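Local coordinates for tail fiber protein (Acinetobacter phage AM24, PDB 5W5P) that probably recognises and degrades the capsular polysaccharide of its Acinetobacter baumannii host, as a trimeric phage tailspike, at residues 392-397 with 401-406; 417-422 with 428-433; 474-479 with 603-608; 492-497 with 618-623. All coordinates share one frame; numbering follows the deposited sequence.

Contact 1 of 4, residues 392-397 with 401-406; sequences TASLSG and DVLAPP
Ser394, Pro405 and Leu403 bury the most surface here, roughly 40 Å² each of the 172 Å² shared by the two loop segments. One methyl of Leu403 does the touching on its side: CD1 lies 3.7 Å from CB of Ser394 and equally close to its OG, so the serine offers carbon and hydroxyl alike. Pro405 is met by two apolar groups. Its CB faces CB of Ala393 at 4.2 Å, while its CG meets CD2 of Leu395; the leucine's CG stands anti to its own carbonyl carbon (chi1 -63°), and the side chain then reaches a ring that its CB does not point at. Water joins the backbones where direct bonds are lacking. One molecule accepts from Ser394 N and donates to Leu403 O at 2.7 Å, and a second lies within bonding distance of both Ser394 O and Leu403 O. Nearby, Ser365 OG bonds to Val402 O and Ala404 N, and Arg450 of the second subunit reaches Leu395 O. Both segments belong to the single excursion between strand 389-390 and strand 407-409, two strands from different parallel sheets of the elongated body.

Contact 2 of 4, residues 417-422 with 428-433; sequences RMWSEG and FGNAFS
The selenomethionine Met418 enters between Asn430 and Phe432, and 71 Å² of it is covered by 428-433. Its methyl is the probe: Met418 CE lies 3.6 Å from the backbone oxygen Ala431 O, and Asn430 CB and Phe432 CE1 are each a little farther. The selenium follows behind, SE standing 3.8 Å from Asn430 OD1. A bend at the last torsion (chi3 -69°) of an otherwise extended chain turns CE into this position. Trp419 approaches the same phenyl ring with the far end of its indole, CH2 lying 3.9 Å from Phe432 CZ and near the plane of the phenyl, at its edge. The six-membered ring and the phenyl have centroids 5.9 Å apart and planes at 75°, an oblique pairing.

Strands 427-428 and 431-432 pair in parallel with 407-409 and 412-413, respectively, the turn-on-turn stacking consistent with the parallel beta-helix familiar in phage tailspikes; the 417-422 loop packs against this last turn. In the second shell, Phe408 stacks on Trp419, and the ring of His440 meets both Trp419 and Phe432. The amide of Asn430 is held at both ends: OD1 accepts from Asn411 ND2, and ND2 bonds to Phe408 O and to Gln427 OE1. Beyond the core, Phe428 packs on Phe428 of the second subunit.

Contact 3 of 4, residues 474-479 with 603-608; sequences AEIDTN and TTMTIY
Strands 474-477 and 603-608 come closest at Ala474 and Thr603, whose CA atoms are 7.4 Å apart, and they meet through side chains, with no hydrogen bond between the two segments. Ala474, Ile476, Thr603 and Met605 all direct CB toward the opposite segment, the alternation expected when one side of each extended strand forms the contact. Ala474 CB approaches the hydroxyl oxygen Thr603 OG1 at 4.2 Å. Next to it, the branch methyl CG2 of Ile476 meets the selenium of the selenomethionine Met605, with 4.1 Å between CG2 and SE; the side chains cross at about a right angle. Ile476 carries CG1 between its backbone N and carbonyl carbon (chi1 67°), which leaves CG2 beside the N and anti to the carbonyl carbon, turned to SE.

The pairing is face-to-face packing between two antiparallel sheets: 603-608 lies between strands 451-461 and 492-503 in one, and 470-477 between 577-582 and 621-622 in the other. Met496 and Ile620 also pack on Ile476, while Ala494 covers Met605. Past the strand end, Asp477 OD1 accepts from Asn479 N at 3.1 Å, an Asx turn in which the donor sits 50° out of the carboxylate plane. Thr576 OG1 is a further partner of that oxygen, and Thr576 O takes the hydroxyl of Thr478. At the far end of the other strand, Tyr608 packs on Asn497 of the second subunit.

Contact 4 of 4, residues 492-497 with 618-623; sequences CTADMN and GQIYPT
Cys492 (53 Å² buried by the other segment) and Ile620 (40 Å²) carry most of this contact. The thiol sulfur is the touching atom on one side: Cys492 SG lies 3.9 Å from the branch methyl CG2 of Ile620 and 4.2 Å from Gly618 CA. With chi1 at 60°, SG stands between the backbone N and the carbonyl carbon of its own residue. In Ile620, CG1 runs anti to the backbone N (chi1 -169°), CG2 takes the same kind of place as the sulfur, and that short branch, rather than CG1 and CD1, is turned to the cysteine and alanine, reaching Ala494 CB at 4.3 Å. The longer arm packs its CD1 against Ile476 and Asp477 O.

Close approach of the backbones is confined to one end, where the CA atoms of Cys492 and Gly618 are 5.7 Å apart; having no side chain, Gly618 meets the sulfur with its CA. Strand 492-503 belongs to the antiparallel sheet between 598-608 and 509-523, whereas 621-622 pairs with 470-477, so the C-terminal tail lies across the inner face of one sheet while extending the other, as in a beta-sandwich. Ala494 also packs on Met605, as does Pro622. On the other face of the same strand, Thr493 OG1 bonds to Asn497 ND2 of the second subunit, and Asp495 OD1 forms a salt bridge with Lys516 NZ of that subunit.

How the contacts relate
Along the chain, contact 1 closes the first and shortest loop, with three residues between its segments, and contact 2 closes another with five. These two follow in series and touch where Leu395 CD1 packs on Gly422 O, 3.2 Å apart, tying a lateral loop to the last turn of the parallel-stranded body. The chain then enters a C-terminal domain of antiparallel sheets, where contact 4 has its centre about 31 Å from that of contact 2. Contacts 3 and 4 close much longer loops, with 123 and 120 residues between their segments, and cross, their centres 3 Å apart. Tyr608 links them, its N and OH probably bonding Thr493 O and Asp495 OD2, and together they join two antiparallel sheets.

Contact 1 of 4, residues 392-397 with 401-406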
# COMPACT_ATOMS: atom_id res chain seq x y z
N THR A 392 -15.06 -20.00 2.48
CA THR A 392 -16.51 -20.05 2.60
C THR A 392 -16.97 -18.87 3.44
O THR A 392 -16.52 -18.69 4.58
CB THR A 392 -16.96 -21.37 3.23
OG1 THR A 392 -16.31 -22.47 2.58
CG2 THR A 392 -18.47 -21.54 3.10
N ALA A 393 -17.85 -18.05 2.87
CA ALA A 393 -18.42 -16.91 3.58
C ALA A 393 -19.64 -17.35 4.39
O ALA A 393 -20.25 -18.39 4.14
CB ALA A 393 -18.82 -15.81 2.59
N SER A 394 -19.98 -16.53 5.39
CA SER A 394 -21.13 -16.80 6.26
C SER A 394 -22.32 -16.00 5.73
O SER A 394 -22.53 -14.84 6.10
CB SER A 394 -20.79 -16.43 7.70
OG SER A 394 -21.95 -16.46 8.52
N LEU A 395 -23.11 -16.63 4.87
CA LEU A 395 -24.18 -15.94 4.17
C LEU A 395 -25.57 -16.47 4.51
O LEU A 395 -26.53 -16.19 3.78
CB LEU A 395 -23.96 -16.00 2.66
CG LEU A 395 -22.70 -15.31 2.13
CD1 LEU A 395 -22.42 -15.75 0.71
CD2 LEU A 395 -22.85 -13.80 2.22
N SER A 396 -25.71 -17.24 5.60
CA SER A 396 -27.02 -17.78 5.93
C SER A 396 -28.00 -16.70 6.39
O SER A 396 -29.21 -16.87 6.27
CB SER A 396 -26.89 -18.87 7.00
OG SER A 396 -26.71 -18.31 8.28
N GLY A 397 -27.49 -15.59 6.92
CA GLY A 397 -28.33 -14.46 7.26
C GLY A 397 -28.18 -13.32 6.27
O GLY A 397 -27.17 -13.25 5.56
N ASP A 401 -22.88 -7.83 9.02
CA ASP A 401 -22.13 -6.87 9.82
C ASP A 401 -20.91 -7.50 10.47
O ASP A 401 -19.81 -6.93 10.44
CB ASP A 401 -23.04 -6.27 10.91
CG ASP A 401 -23.99 -5.23 10.37
OD1 ASP A 401 -23.92 -4.91 9.16
OD2 ASP A 401 -24.80 -4.72 11.16
N VAL A 402 -21.09 -8.66 11.10
CA VAL A 402 -20.02 -9.23 11.90
C VAL A 402 -18.96 -9.88 11.02
O VAL A 402 -17.76 -9.61 11.16
CB VAL A 402 -20.60 -10.23 12.92
CG1 VAL A 402 -19.53 -10.66 13.91
CG2 VAL A 402 -21.78 -9.61 13.65
N LEU A 403 -19.38 -10.72 10.08
CA LEU A 403 -18.47 -11.50 9.25
C LEU A 403 -18.54 -10.97 7.82
O LEU A 403 -19.22 -11.53 6.96
CB LEU A 403 -18.82 -13.00 9.33
CG LEU A 403 -18.73 -13.61 10.73
CD1 LEU A 403 -19.38 -14.99 10.76
CD2 LEU A 403 -17.28 -13.69 11.20
N ALA A 404 -17.81 -9.89 7.58
CA ALA A 404 -17.82 -9.23 6.28
C ALA A 404 -17.07 -10.06 5.25
O ALA A 404 -15.87 -10.32 5.43
CB ALA A 404 -17.19 -7.84 6.40
N PRO A 405 -17.72 -10.50 4.18
CA PRO A 405 -17.03 -11.29 3.15
C PRO A 405 -15.97 -10.46 2.45
O PRO A 405 -16.05 -9.22 2.40
CB PRO A 405 -18.16 -11.68 2.19
CG PRO A 405 -19.41 -11.58 3.00
CD PRO A 405 -19.17 -10.43 3.94
N PRO A 406 -14.94 -11.11 1.89
CA PRO A 406 -13.88 -10.37 1.20
C PRO A 406 -14.37 -9.74 -0.09
O PRO A 406 -15.33 -10.19 -0.72
CB PRO A 406 -12.82 -11.44 0.92
CG PRO A 406 -13.14 -12.56 1.86
CD PRO A 406 -14.63 -12.54 2.02
O HOH W 1 -22.01 -12.50 7.43
O HOH W 2 -18.65 -13.89 5.81

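Contact 2 of 4, residues 417-422 with 428-433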
# COMPACT_ATOMS: atom_id res chain seq x y z
N ARG A 417 -11.36 -19.65 -11.83
CA ARG A 417 -12.06 -18.75 -10.93
C ARG A 417 -11.05 -17.94 -10.13
O ARG A 417 -9.93 -18.39 -9.85
CB ARG A 417 -12.98 -19.52 -9.98
CG ARG A 417 -14.38 -19.76 -10.54
CD ARG A 417 -15.32 -20.25 -9.46
NE ARG A 417 -16.67 -20.47 -9.96
CZ ARG A 417 -17.13 -21.64 -10.38
NH1 ARG A 417 -16.36 -22.71 -10.36
NH2 ARG A 417 -18.37 -21.73 -10.83
N MSE A 418 -11.47 -16.74 -9.74
CA MSE A 418 -10.65 -15.91 -8.87
C MSE A 418 -10.98 -16.17 -7.40
O MSE A 418 -10.12 -16.02 -6.53
CB MSE A 418 -10.84 -14.44 -9.20
CG MSE A 418 -9.77 -13.55 -8.61
SE MSE A 418 -10.16 -11.66 -8.82
CE MSE A 418 -9.94 -11.53 -10.76
N TRP A 419 -12.23 -16.57 -7.12
CA TRP A 419 -12.65 -16.86 -5.76
C TRP A 419 -13.73 -17.95 -5.79
O TRP A 419 -14.30 -18.25 -6.84
CB TRP A 419 -13.16 -15.60 -5.05
CG TRP A 419 -14.35 -14.95 -5.71
CD1 TRP A 419 -15.65 -15.34 -5.61
CD2 TRP A 419 -14.34 -13.79 -6.55
NE1 TRP A 419 -16.45 -14.50 -6.34
CE2 TRP A 419 -15.67 -13.54 -6.93
CE3 TRP A 419 -13.33 -12.95 -7.03
CZ2 TRP A 419 -16.02 -12.48 -7.76
CZ3 TRP A 419 -13.68 -11.90 -7.85
CH2 TRP A 419 -15.02 -11.67 -8.21
N SER A 420 -13.98 -18.53 -4.62
CA SER A 420 -15.02 -19.54 -4.50
C SER A 420 -16.37 -18.95 -4.91
O SER A 420 -16.76 -17.88 -4.43
CB SER A 420 -15.09 -20.07 -3.07
OG SER A 420 -13.89 -20.71 -2.69
N GLU A 421 -17.08 -19.67 -5.78
CA GLU A 421 -18.33 -19.15 -6.32
C GLU A 421 -19.32 -18.83 -5.21
O GLU A 421 -19.45 -19.58 -4.24
CB GLU A 421 -18.94 -20.16 -7.30
CG GLU A 421 -19.26 -21.52 -6.69
CD GLU A 421 -18.27 -22.60 -7.09
OE1 GLU A 421 -18.67 -23.52 -7.84
OE2 GLU A 421 -17.10 -22.54 -6.65
N GLY A 422 -20.01 -17.69 -5.35
CA GLY A 422 -21.06 -17.29 -4.45
C GLY A 422 -20.62 -16.77 -3.10
O GLY A 422 -21.48 -16.44 -2.28
N PHE A 428 -15.51 -5.23 -8.25
CA PHE A 428 -15.55 -4.46 -9.49
C PHE A 428 -14.14 -4.26 -10.01
O PHE A 428 -13.16 -4.39 -9.27
CB PHE A 428 -16.25 -3.10 -9.29
CG PHE A 428 -15.61 -2.24 -8.23
CD1 PHE A 428 -14.55 -1.40 -8.55
CD2 PHE A 428 -16.07 -2.27 -6.93
CE1 PHE A 428 -13.95 -0.61 -7.58
CE2 PHE A 428 -15.49 -1.47 -5.96
CZ PHE A 428 -14.42 -0.64 -6.28
N GLY A 429 -14.04 -3.96 -11.30
CA GLY A 429 -12.77 -3.70 -11.93
C GLY A 429 -11.89 -4.90 -12.16
O GLY A 429 -10.74 -4.74 -12.58
N ASN A 430 -12.39 -6.11 -11.91
CA ASN A 430 -11.58 -7.31 -12.05
C ASN A 430 -11.60 -7.82 -13.49
O ASN A 430 -12.57 -7.62 -14.23
CB ASN A 430 -12.09 -8.41 -11.11
CG ASN A 430 -12.00 -8.01 -9.65
OD1 ASN A 430 -10.91 -7.91 -9.08
ND2 ASN A 430 -13.15 -7.78 -9.04
N ALA A 431 -10.52 -8.50 -13.87
CA ALA A 431 -10.37 -9.05 -15.21
C ALA A 431 -10.36 -10.57 -15.14
O ALA A 431 -9.61 -11.15 -14.34
CB ALA A 431 -9.10 -8.54 -15.88
N PHE A 432 -11.18 -11.21 -15.96
CA PHE A 432 -11.30 -12.67 -16.00
C PHE A 432 -10.93 -13.17 -17.39
O PHE A 432 -11.79 -13.63 -18.15
CB PHE A 432 -12.72 -13.10 -15.61
CG PHE A 432 -13.21 -12.46 -14.35
CD1 PHE A 432 -12.94 -13.03 -13.12
CD2 PHE A 432 -13.95 -11.29 -14.40
CE1 PHE A 432 -13.39 -12.44 -11.96
CE2 PHE A 432 -14.40 -10.69 -13.24
CZ PHE A 432 -14.12 -11.27 -12.02
N SER A 433 -9.65 -13.07 -17.72
CA SER A 433 -9.19 -13.46 -19.04
C SER A 433 -9.41 -14.95 -19.25
O SER A 433 -9.08 -15.77 -18.38
CB SER A 433 -7.72 -13.08 -19.20
OG SER A 433 -7.09 -13.81 -20.23

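Contact 3 of 4, residues 474-479 with 603-608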
# COMPACT_ATOMS: atom_id res chain seq x y z
N ALA A 474 -41.10 19.22 -10.90
CA ALA A 474 -39.73 18.83 -11.18
C ALA A 474 -39.30 19.49 -12.48
O ALA A 474 -40.14 19.91 -13.29
CB ALA A 474 -39.59 17.31 -11.27
N GLU A 475 -37.99 19.57 -12.67
CA GLU A 475 -37.43 20.17 -13.87
C GLU A 475 -36.14 19.44 -14.22
O GLU A 475 -35.22 19.38 -13.40
CB GLU A 475 -37.18 21.66 -13.67
CG GLU A 475 -36.48 22.34 -14.83
CD GLU A 475 -36.14 23.79 -14.54
OE1 GLU A 475 -34.95 24.10 -14.33
OE2 GLU A 475 -37.07 24.62 -14.52
N ILE A 476 -36.08 18.88 -15.41
CA ILE A 476 -34.88 18.22 -15.91
C ILE A 476 -34.36 19.01 -17.10
O ILE A 476 -35.10 19.77 -17.74
CB ILE A 476 -35.14 16.75 -16.29
CG1 ILE A 476 -36.07 16.67 -17.50
CG2 ILE A 476 -35.72 15.98 -15.11
CD1 ILE A 476 -36.44 15.25 -17.88
N ASP A 477 -33.08 18.84 -17.40
CA ASP A 477 -32.44 19.56 -18.49
C ASP A 477 -31.73 18.60 -19.43
O ASP A 477 -31.18 17.58 -18.99
CB ASP A 477 -31.44 20.60 -17.97
CG ASP A 477 -31.30 21.80 -18.89
OD1 ASP A 477 -31.46 21.63 -20.12
OD2 ASP A 477 -31.04 22.91 -18.39
N THR A 478 -31.75 18.92 -20.72
CA THR A 478 -31.11 18.12 -21.75
C THR A 478 -29.95 18.85 -22.42
O THR A 478 -29.39 18.34 -23.40
CB THR A 478 -32.14 17.70 -22.82
OG1 THR A 478 -32.57 18.86 -23.54
CG2 THR A 478 -33.34 17.04 -22.17
N ASN A 479 -29.57 20.02 -21.90
CA ASN A 479 -28.59 20.86 -22.59
C ASN A 479 -27.23 20.17 -22.69
O ASN A 479 -26.51 20.36 -23.68
CB ASN A 479 -28.46 22.20 -21.87
CG ASN A 479 -27.85 22.07 -20.48
OD1 ASN A 479 -28.23 21.18 -19.71
ND2 ASN A 479 -26.91 22.95 -20.15
N THR A 603 -35.62 15.20 -5.88
CA THR A 603 -35.66 14.28 -7.02
C THR A 603 -34.40 13.42 -7.04
O THR A 603 -33.29 13.94 -6.98
CB THR A 603 -35.77 15.05 -8.33
OG1 THR A 603 -36.96 15.85 -8.32
CG2 THR A 603 -35.83 14.08 -9.49
N THR A 604 -34.59 12.10 -7.14
CA THR A 604 -33.50 11.16 -7.32
C THR A 604 -33.75 10.37 -8.60
O THR A 604 -34.81 9.74 -8.75
CB THR A 604 -33.37 10.21 -6.12
OG1 THR A 604 -33.10 10.96 -4.94
CG2 THR A 604 -32.23 9.23 -6.35
N MSE A 605 -32.79 10.40 -9.52
CA MSE A 605 -32.95 9.72 -10.80
C MSE A 605 -32.08 8.47 -10.91
O MSE A 605 -30.96 8.43 -10.39
CB MSE A 605 -32.63 10.69 -11.94
CG MSE A 605 -33.60 11.86 -12.05
SE MSE A 605 -33.32 12.96 -13.64
CE MSE A 605 -33.75 11.63 -15.00
N THR A 606 -32.61 7.46 -11.58
CA THR A 606 -31.89 6.23 -11.93
C THR A 606 -31.79 6.20 -13.45
O THR A 606 -32.77 5.89 -14.13
CB THR A 606 -32.62 4.99 -11.40
OG1 THR A 606 -32.85 5.10 -9.99
CG2 THR A 606 -31.81 3.72 -11.68
N ILE A 607 -30.62 6.54 -14.00
CA ILE A 607 -30.43 6.68 -15.44
C ILE A 607 -29.84 5.40 -16.01
O ILE A 607 -28.81 4.91 -15.53
CB ILE A 607 -29.54 7.89 -15.77
CG1 ILE A 607 -30.17 9.18 -15.25
CG2 ILE A 607 -29.28 7.97 -17.28
CD1 ILE A 607 -29.16 10.20 -14.77
N TYR A 608 -30.49 4.86 -17.04
CA TYR A 608 -30.00 3.68 -17.76
C TYR A 608 -29.35 4.18 -19.05
O TYR A 608 -30.04 4.54 -20.01
CB TYR A 608 -31.15 2.71 -18.03
CG TYR A 608 -31.98 2.41 -16.80
CD1 TYR A 608 -31.58 1.43 -15.89
CD2 TYR A 608 -33.14 3.11 -16.54
CE1 TYR A 608 -32.33 1.16 -14.76
CE2 TYR A 608 -33.90 2.85 -15.42
CZ TYR A 608 -33.49 1.87 -14.53
OH TYR A 608 -34.25 1.62 -13.41

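Contact 4 of 4, residues 492-497 with 618-623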
# COMPACT_ATOMS: atom_id res chain seq x y z
N CYS A 492 -30.87 8.01 -23.95
CA CYS A 492 -30.86 7.27 -22.69
C CYS A 492 -32.29 7.15 -22.19
O CYS A 492 -33.21 7.79 -22.71
CB CYS A 492 -29.97 7.94 -21.65
SG CYS A 492 -30.47 9.63 -21.22
N THR A 493 -32.47 6.31 -21.18
CA THR A 493 -33.72 6.20 -20.44
C THR A 493 -33.41 6.34 -18.96
O THR A 493 -32.25 6.23 -18.54
CB THR A 493 -34.44 4.88 -20.73
OG1 THR A 493 -33.58 3.77 -20.45
CG2 THR A 493 -34.88 4.83 -22.18
N ALA A 494 -34.45 6.58 -18.17
CA ALA A 494 -34.25 6.90 -16.76
C ALA A 494 -35.56 6.77 -16.00
O ALA A 494 -36.65 6.87 -16.57
CB ALA A 494 -33.68 8.32 -16.60
N ASP A 495 -35.42 6.56 -14.69
CA ASP A 495 -36.52 6.62 -13.74
C ASP A 495 -36.38 7.87 -12.88
O ASP A 495 -35.28 8.42 -12.72
CB ASP A 495 -36.53 5.38 -12.83
CG ASP A 495 -36.82 4.10 -13.58
OD1 ASP A 495 -37.32 4.17 -14.73
OD2 ASP A 495 -36.54 3.02 -13.02
N MSE A 496 -37.50 8.33 -12.34
CA MSE A 496 -37.51 9.49 -11.46
C MSE A 496 -38.29 9.22 -10.18
O MSE A 496 -39.44 8.79 -10.22
CB MSE A 496 -38.13 10.70 -12.17
CG MSE A 496 -37.21 11.40 -13.15
SE MSE A 496 -38.09 12.96 -13.95
CE MSE A 496 -37.70 14.29 -12.58
N ASN A 497 -37.65 9.47 -9.04
CA ASN A 497 -38.30 9.43 -7.73
C ASN A 497 -38.39 10.88 -7.25
O ASN A 497 -37.39 11.46 -6.82
CB ASN A 497 -37.52 8.56 -6.75
CG ASN A 497 -38.27 8.33 -5.45
OD1 ASN A 497 -39.03 7.37 -5.32
ND2 ASN A 497 -38.07 9.22 -4.48
N GLY A 618 -25.70 8.47 -18.90
CA GLY A 618 -26.63 9.38 -19.54
C GLY A 618 -26.61 10.77 -18.94
O GLY A 618 -26.64 10.93 -17.72
N GLN A 619 -26.57 11.79 -19.78
CA GLN A 619 -26.36 13.16 -19.33
C GLN A 619 -27.66 13.91 -19.04
O GLN A 619 -27.64 15.14 -18.92
CB GLN A 619 -25.51 13.92 -20.35
CG GLN A 619 -24.04 13.50 -20.38
CD GLN A 619 -23.42 13.41 -18.98
OE1 GLN A 619 -23.08 14.43 -18.37
NE2 GLN A 619 -23.27 12.19 -18.48
N ILE A 620 -28.79 13.21 -18.94
CA ILE A 620 -29.99 13.81 -18.36
C ILE A 620 -29.78 13.98 -16.86
O ILE A 620 -29.13 13.15 -16.21
CB ILE A 620 -31.24 12.97 -18.67
CG1 ILE A 620 -32.51 13.73 -18.30
CG2 ILE A 620 -31.20 11.63 -17.93
CD1 ILE A 620 -33.01 14.65 -19.40
N TYR A 621 -30.31 15.07 -16.30
CA TYR A 621 -30.09 15.36 -14.89
C TYR A 621 -31.21 16.25 -14.39
O TYR A 621 -31.78 17.02 -15.17
CB TYR A 621 -28.72 16.03 -14.66
CG TYR A 621 -28.59 17.41 -15.27
CD1 TYR A 621 -28.23 17.58 -16.59
CD2 TYR A 621 -28.83 18.56 -14.51
CE1 TYR A 621 -28.10 18.83 -17.15
CE2 TYR A 621 -28.71 19.82 -15.06
CZ TYR A 621 -28.34 19.95 -16.38
OH TYR A 621 -28.21 21.20 -16.94
N PRO A 622 -31.54 16.18 -13.10
CA PRO A 622 -32.55 17.08 -12.53
C PRO A 622 -31.93 18.39 -12.08
O PRO A 622 -30.81 18.44 -11.58
CB PRO A 622 -33.08 16.28 -11.33
CG PRO A 622 -31.89 15.49 -10.88
CD PRO A 622 -31.04 15.22 -12.10
N THR A 623 -32.68 19.48 -12.28
CA THR A 623 -32.19 20.81 -11.94
C THR A 623 -32.56 21.20 -10.52
O THR A 623 -33.31 20.49 -9.85
CB THR A 623 -32.73 21.87 -12.91
OG1 THR A 623 -34.12 22.11 -12.62
CG2 THR A 623 -32.59 21.40 -14.34
OXT THR A 623 -32.12 22.23 -10.02